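Local coordinates for protein TetR family transcriptional regulator (Clostridium perfringens, PDB 6AZH) that probably binds DNA as a dimeric TetR-family transcriptional regulator, with a putative role in controlling fatty acid metabolism genes, at residues A[4-15]-A[53-61]. Residues are numbered along the deposited sequence; the frame is centred on the assembly and turned at random.
Sequences MNRTKKAIFEAA and IFNFVISKG
F12 overlaps the aliphatic stem of K60, its ring meeting the chain obliquely, with F12 CE1 3.5 Å from K60 CG, and enters helix 53-61 as a knob in the hole formed by F56, V57, K60 and G61. Its CG stands anti to the backbone N (chi1 176°), which swings the ring toward the partner helix. At the ring's edge, in its plane, lies the backbone oxygen of V57, 3.6 Å from F12 CE1, while V57 CG1 packs against the same ring carbon. K60 crosses the phenylalanine at about a right angle before its amine reaches a salt bridge with E63.

The second aromatic, F56, reaches in the reverse sense. Its CZ meets K8 CB, and M4 SE, the selenium of a selenomethionine, lies 3.8 Å from F56 CZ. This Met-aromatic contact is oblique, the selenium lying 70° off the ring normal. M4 then bends at chi3, so that its methyl CE comes within 3.6 Å of K60 CD and also approaches one face of the F12 ring near the rim. N5 caps the start of the helix just beyond M4, its OD1 accepting from K8 N at 2.9 Å in a nearly straight bond.

Further along, the packing becomes small and aliphatic: A15 CB rests against both I53 CG2 (3.7 Å) and V57 CG2, and I11 CG2 also touches I53 CG2. The segment axes cross at -93°, 9.9 Å apart, illustrating how one aromatic knob, set among side chains and backbone, can join nearly perpendicular helices. Here the first helix of the TetR-type DNA-binding domain meets helix 50-74, the link toward the C-terminal domain; I11 and I53 both continue onto L43 of helix 40-46, and I11 also onto I32 of helix 29-36.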
HETATM    1  N   MSE A   4     -24.020  -7.266 -15.527  1.00 43.01           N
HETATM    2  CA  MSE A   4     -23.757  -8.586 -14.962  1.00 37.63           C
HETATM    3  C   MSE A   4     -25.052  -9.319 -14.590  1.00 39.27           C
HETATM    4  O   MSE A   4     -25.863  -8.804 -13.809  1.00 40.46           O
HETATM    5  CB  MSE A   4     -22.868  -8.475 -13.716  1.00 34.42           C
HETATM    6  CG  MSE A   4     -21.367  -8.425 -13.972  1.00 22.13           C
HETATM    7 SE   MSE A   4     -20.462  -8.411 -12.230  1.00 39.94          SE
HETATM    8  CE  MSE A   4     -20.868  -6.552 -11.706  1.00 34.52           C
ATOM      9  N   ASN A   5     -25.234 -10.528 -15.121  1.00 32.72           N
ATOM     10  CA  ASN A   5     -26.380 -11.337 -14.735  1.00 31.07           C
ATOM     11  C   ASN A   5     -26.215 -11.810 -13.285  1.00 31.14           C
ATOM     12  O   ASN A   5     -25.280 -11.417 -12.579  1.00 27.75           O
ATOM     13  CB  ASN A   5     -26.571 -12.492 -15.716  1.00 27.00           C
ATOM     14  CG  ASN A   5     -25.372 -13.428 -15.799  1.00 34.10           C
ATOM     15  OD1 ASN A   5     -24.563 -13.537 -14.875  1.00 30.87           O
ATOM     16  ND2 ASN A   5     -25.272 -14.136 -16.913  1.00 27.85           N
ATOM     17  N   ARG A   6     -27.152 -12.641 -12.811  1.00 21.76           N
ATOM     18  CA  ARG A   6     -27.082 -13.028 -11.409  1.00 24.43           C
ATOM     19  C   ARG A   6     -25.844 -13.875 -11.145  1.00 21.68           C
ATOM     20  O   ARG A   6     -25.180 -13.696 -10.121  1.00 22.81           O
ATOM     21  CB  ARG A   6     -28.344 -13.771 -10.971  1.00 22.71           C
ATOM     22  CG  ARG A   6     -28.371 -14.129  -9.484  1.00 19.71           C
ATOM     23  CD  ARG A   6     -27.815 -15.529  -9.226  1.00 18.97           C
ATOM     24  NE  ARG A   6     -27.612 -15.790  -7.808  1.00 20.62           N
ATOM     25  CZ  ARG A   6     -27.271 -16.973  -7.324  1.00 24.36           C
ATOM     26  NH1 ARG A   6     -27.100 -17.995  -8.149  1.00 23.14           N
ATOM     27  NH2 ARG A   6     -27.120 -17.138  -6.020  1.00 30.02           N
ATOM     28  N   THR A   7     -25.522 -14.797 -12.058  1.00 25.64           N
ATOM     29  CA  THR A   7     -24.396 -15.702 -11.834  1.00 22.36           C
ATOM     30  C   THR A   7     -23.089 -14.927 -11.705  1.00 21.03           C
ATOM     31  O   THR A   7     -22.325 -15.121 -10.750  1.00 21.59           O
ATOM     32  CB  THR A   7     -24.305 -16.713 -12.971  1.00 26.90           C
ATOM     33  OG1 THR A   7     -25.398 -17.635 -12.856  1.00 27.09           O
ATOM     34  CG2 THR A   7     -22.986 -17.467 -12.906  1.00 25.54           C
ATOM     35  N   LYS A   8     -22.833 -14.022 -12.650  1.00 20.78           N
ATOM     36  CA  LYS A   8     -21.589 -13.262 -12.603  1.00 24.86           C
ATOM     37  C   LYS A   8     -21.585 -12.270 -11.446  1.00 24.09           C
ATOM     38  O   LYS A   8     -20.557 -12.105 -10.778  1.00 19.78           O
ATOM     39  CB  LYS A   8     -21.359 -12.573 -13.941  1.00 26.83           C
ATOM     40  CG  LYS A   8     -20.874 -13.535 -15.021  1.00 26.07           C
ATOM     41  CD  LYS A   8     -20.720 -12.829 -16.351  1.00 34.45           C
ATOM     42  CE  LYS A   8     -19.688 -13.528 -17.229  1.00 32.92           C
ATOM     43  NZ  LYS A   8     -20.283 -14.677 -17.955  1.00 43.75           N
ATOM     44  N   LYS A   9     -22.722 -11.617 -11.169  1.00 23.11           N
ATOM     45  CA  LYS A   9     -22.770 -10.697 -10.032  1.00 22.17           C
ATOM     46  C   LYS A   9     -22.536 -11.423  -8.713  1.00 24.34           C
ATOM     47  O   LYS A   9     -21.826 -10.915  -7.837  1.00 21.69           O
ATOM     48  CB  LYS A   9     -24.106  -9.948  -9.979  1.00 29.73           C
ATOM     49  CG  LYS A   9     -24.228  -9.012  -8.754  1.00 27.82           C
ATOM     50  CD  LYS A   9     -25.246  -7.896  -8.999  1.00 39.12           C
ATOM     51  CE  LYS A   9     -25.097  -6.755  -7.990  1.00 44.20           C
ATOM     52  NZ  LYS A   9     -25.533  -7.159  -6.626  1.00 40.95           N
ATOM     53  N   ALA A  10     -23.125 -12.614  -8.546  1.00 16.92           N
ATOM     54  CA  ALA A  10     -22.945 -13.353  -7.305  1.00 20.45           C
ATOM     55  C   ALA A  10     -21.494 -13.783  -7.134  1.00 16.45           C
ATOM     56  O   ALA A  10     -20.933 -13.668  -6.039  1.00 17.77           O
ATOM     57  CB  ALA A  10     -23.876 -14.580  -7.277  1.00 18.34           C
ATOM     58  N   ILE A  11     -20.882 -14.286  -8.209  1.00 19.40           N
ATOM     59  CA  ILE A  11     -19.474 -14.676  -8.183  1.00 17.83           C
ATOM     60  C   ILE A  11     -18.611 -13.457  -7.917  1.00 18.20           C
ATOM     61  O   ILE A  11     -17.692 -13.492  -7.090  1.00 20.18           O
ATOM     62  CB  ILE A  11     -19.089 -15.356  -9.511  1.00 17.14           C
ATOM     63  CG1 ILE A  11     -19.743 -16.745  -9.598  1.00 21.13           C
ATOM     64  CG2 ILE A  11     -17.561 -15.475  -9.674  1.00 20.31           C
ATOM     65  CD1 ILE A  11     -19.762 -17.311 -10.980  1.00 21.38           C
ATOM     66  N   PHE A  12     -18.903 -12.360  -8.609  1.00 16.86           N
ATOM     67  CA  PHE A  12     -18.159 -11.114  -8.409  1.00 20.64           C
ATOM     68  C   PHE A  12     -18.149 -10.705  -6.943  1.00 20.16           C
ATOM     69  O   PHE A  12     -17.081 -10.505  -6.345  1.00 21.48           O
ATOM     70  CB  PHE A  12     -18.774 -10.015  -9.276  1.00 20.33           C
ATOM     71  CG  PHE A  12     -18.151  -8.646  -9.082  1.00 18.66           C
ATOM     72  CD1 PHE A  12     -16.957  -8.321  -9.703  1.00 19.99           C
ATOM     73  CD2 PHE A  12     -18.777  -7.688  -8.299  1.00 21.32           C
ATOM     74  CE1 PHE A  12     -16.385  -7.063  -9.539  1.00 20.85           C
ATOM     75  CE2 PHE A  12     -18.210  -6.416  -8.122  1.00 23.58           C
ATOM     76  CZ  PHE A  12     -17.017  -6.104  -8.752  1.00 22.64           C
ATOM     77  N   GLU A  13     -19.334 -10.582  -6.338  1.00 21.39           N
ATOM     78  CA  GLU A  13     -19.396 -10.116  -4.958  1.00 18.66           C
ATOM     79  C   GLU A  13     -18.787 -11.126  -3.994  1.00 19.55           C
ATOM     80  O   GLU A  13     -18.074 -10.743  -3.059  1.00 20.73           O
ATOM     81  CB  GLU A  13     -20.837  -9.793  -4.576  1.00 21.74           C
ATOM     82  CG  GLU A  13     -21.253  -8.406  -5.055  1.00 27.88           C
ATOM     83  CD  GLU A  13     -22.706  -8.076  -4.787  1.00 45.88           C
ATOM     84  OE1 GLU A  13     -23.351  -8.782  -3.978  1.00 43.34           O
ATOM     85  OE2 GLU A  13     -23.207  -7.104  -5.395  1.00 46.38           O
ATOM     86  N   ALA A  14     -19.048 -12.422  -4.189  1.00 19.48           N
ATOM     87  CA  ALA A  14     -18.446 -13.406  -3.302  1.00 19.13           C
ATOM     88  C   ALA A  14     -16.938 -13.472  -3.483  1.00 16.54           C
ATOM     89  O   ALA A  14     -16.198 -13.626  -2.501  1.00 21.35           O
ATOM     90  CB  ALA A  14     -19.069 -14.795  -3.529  1.00 19.36           C
ATOM     91  N   ALA A  15     -16.463 -13.400  -4.725  1.00 17.18           N
ATOM     92  CA  ALA A  15     -15.031 -13.524  -4.964  1.00 16.74           C
ATOM     93  C   ALA A  15     -14.275 -12.384  -4.293  1.00 17.02           C
ATOM     94  O   ALA A  15     -13.191 -12.591  -3.739  1.00 19.09           O
ATOM     95  CB  ALA A  15     -14.735 -13.538  -6.462  1.00 15.97           C
ATOM     96  N   ILE A  53     -11.488 -15.878 -12.622  1.00 15.59           N
ATOM     97  CA  ILE A  53     -12.404 -15.140 -11.757  1.00 17.25           C
ATOM     98  C   ILE A  53     -11.731 -13.870 -11.260  1.00 16.80           C
ATOM     99  O   ILE A  53     -12.304 -12.775 -11.318  1.00 18.32           O
ATOM    100  CB  ILE A  53     -12.885 -15.997 -10.578  1.00 16.39           C
ATOM    101  CG1 ILE A  53     -13.710 -17.204 -11.069  1.00 16.32           C
ATOM    102  CG2 ILE A  53     -13.738 -15.134  -9.636  1.00 15.27           C
ATOM    103  CD1 ILE A  53     -13.988 -18.229  -9.977  1.00 20.28           C
ATOM    104  N   PHE A  54     -10.494 -14.007 -10.775  1.00 16.58           N
ATOM    105  CA  PHE A  54      -9.744 -12.854 -10.281  1.00 17.53           C
ATOM    106  C   PHE A  54      -9.673 -11.736 -11.313  1.00 18.92           C
ATOM    107  O   PHE A  54      -9.953 -10.573 -11.000  1.00 17.67           O
ATOM    108  CB  PHE A  54      -8.334 -13.291  -9.882  1.00 15.94           C
ATOM    109  CG  PHE A  54      -7.511 -12.176  -9.298  1.00 14.81           C
ATOM    110  CD1 PHE A  54      -6.716 -11.378 -10.110  1.00 20.62           C
ATOM    111  CD2 PHE A  54      -7.558 -11.914  -7.936  1.00 18.08           C
ATOM    112  CE1 PHE A  54      -5.979 -10.344  -9.565  1.00 18.55           C
ATOM    113  CE2 PHE A  54      -6.813 -10.867  -7.390  1.00 21.84           C
ATOM    114  CZ  PHE A  54      -6.028 -10.096  -8.209  1.00 18.60           C
ATOM    115  N   ASN A  55      -9.268 -12.063 -12.551  1.00 17.58           N
ATOM    116  CA  ASN A  55      -9.063 -11.026 -13.560  1.00 19.42           C
ATOM    117  C   ASN A  55     -10.374 -10.347 -13.930  1.00 20.63           C
ATOM    118  O   ASN A  55     -10.418  -9.123 -14.128  1.00 19.30           O
ATOM    119  CB  ASN A  55      -8.396 -11.632 -14.794  1.00 19.86           C
ATOM    120  CG  ASN A  55      -6.948 -11.985 -14.551  1.00 22.43           C
ATOM    121  OD1 ASN A  55      -6.314 -11.467 -13.625  1.00 22.43           O
ATOM    122  ND2 ASN A  55      -6.409 -12.871 -15.384  1.00 22.85           N
ATOM    123  N   PHE A  56     -11.447 -11.133 -14.037  1.00 18.91           N
ATOM    124  CA  PHE A  56     -12.776 -10.580 -14.277  1.00 18.54           C
ATOM    125  C   PHE A  56     -13.172  -9.602 -13.173  1.00 18.49           C
ATOM    126  O   PHE A  56     -13.643  -8.489 -13.453  1.00 22.22           O
ATOM    127  CB  PHE A  56     -13.773 -11.743 -14.390  1.00 18.58           C
ATOM    128  CG  PHE A  56     -15.191 -11.354 -14.146  1.00 18.85           C
ATOM    129  CD1 PHE A  56     -15.963 -10.839 -15.169  1.00 24.56           C
ATOM    130  CD2 PHE A  56     -15.765 -11.541 -12.900  1.00 25.19           C
ATOM    131  CE1 PHE A  56     -17.274 -10.479 -14.945  1.00 26.04           C
ATOM    132  CE2 PHE A  56     -17.079 -11.185 -12.675  1.00 28.14           C
ATOM    133  CZ  PHE A  56     -17.825 -10.656 -13.696  1.00 19.41           C
ATOM    134  N   VAL A  57     -12.943  -9.983 -11.907  1.00 17.38           N
ATOM    135  CA  VAL A  57     -13.279  -9.109 -10.781  1.00 16.30           C
ATOM    136  C   VAL A  57     -12.470  -7.809 -10.852  1.00 20.57           C
ATOM    137  O   VAL A  57     -13.015  -6.708 -10.683  1.00 18.83           O
ATOM    138  CB  VAL A  57     -13.061  -9.831  -9.436  1.00 16.07           C
ATOM    139  CG1 VAL A  57     -13.259  -8.867  -8.273  1.00 19.03           C
ATOM    140  CG2 VAL A  57     -14.010 -11.055  -9.287  1.00 18.77           C
ATOM    141  N   ILE A  58     -11.159  -7.918 -11.107  1.00 17.25           N
ATOM    142  CA  ILE A  58     -10.328  -6.711 -11.217  1.00 17.28           C
ATOM    143  C   ILE A  58     -10.860  -5.808 -12.320  1.00 18.20           C
ATOM    144  O   ILE A  58     -11.016  -4.596 -12.135  1.00 18.49           O
ATOM    145  CB  ILE A  58      -8.854  -7.072 -11.488  1.00 20.06           C
ATOM    146  CG1 ILE A  58      -8.209  -7.781 -10.290  1.00 17.91           C
ATOM    147  CG2 ILE A  58      -8.064  -5.813 -11.938  1.00 19.44           C
ATOM    148  CD1 ILE A  58      -8.174  -6.973  -9.005  1.00 16.94           C
ATOM    149  N   SER A  59     -11.135  -6.389 -13.491  1.00 17.92           N
ATOM    150  CA  SER A  59     -11.546  -5.574 -14.631  1.00 22.52           C
ATOM    151  C   SER A  59     -12.891  -4.903 -14.367  1.00 23.38           C
ATOM    152  O   SER A  59     -13.033  -3.687 -14.537  1.00 23.10           O
ATOM    153  CB  SER A  59     -11.604  -6.433 -15.894  1.00 25.73           C
ATOM    154  OG  SER A  59     -11.900  -5.631 -17.021  1.00 31.92           O
ATOM    155  N   LYS A  60     -13.882  -5.676 -13.916  1.00 22.45           N
ATOM    156  CA  LYS A  60     -15.182  -5.091 -13.602  1.00 22.33           C
ATOM    157  C   LYS A  60     -15.076  -4.059 -12.482  1.00 21.84           C
ATOM    158  O   LYS A  60     -15.659  -2.967 -12.579  1.00 19.73           O
ATOM    159  CB  LYS A  60     -16.181  -6.181 -13.227  1.00 22.91           C
ATOM    160  CG  LYS A  60     -17.458  -5.655 -12.606  1.00 25.01           C
ATOM    161  CD  LYS A  60     -18.286  -4.871 -13.634  1.00 31.45           C
ATOM    162  CE  LYS A  60     -18.529  -5.704 -14.908  1.00 35.14           C
ATOM    163  NZ  LYS A  60     -19.168  -4.915 -16.014  1.00 36.80           N
ATOM    164  N   GLY A  61     -14.330  -4.378 -11.419  1.00 17.72           N
ATOM    165  CA  GLY A  61     -14.291  -3.502 -10.261  1.00 19.27           C
ATOM    166  C   GLY A  61     -13.599  -2.183 -10.537  1.00 19.94           C
ATOM    167  O   GLY A  61     -13.934  -1.165  -9.924  1.00 21.32           O
TER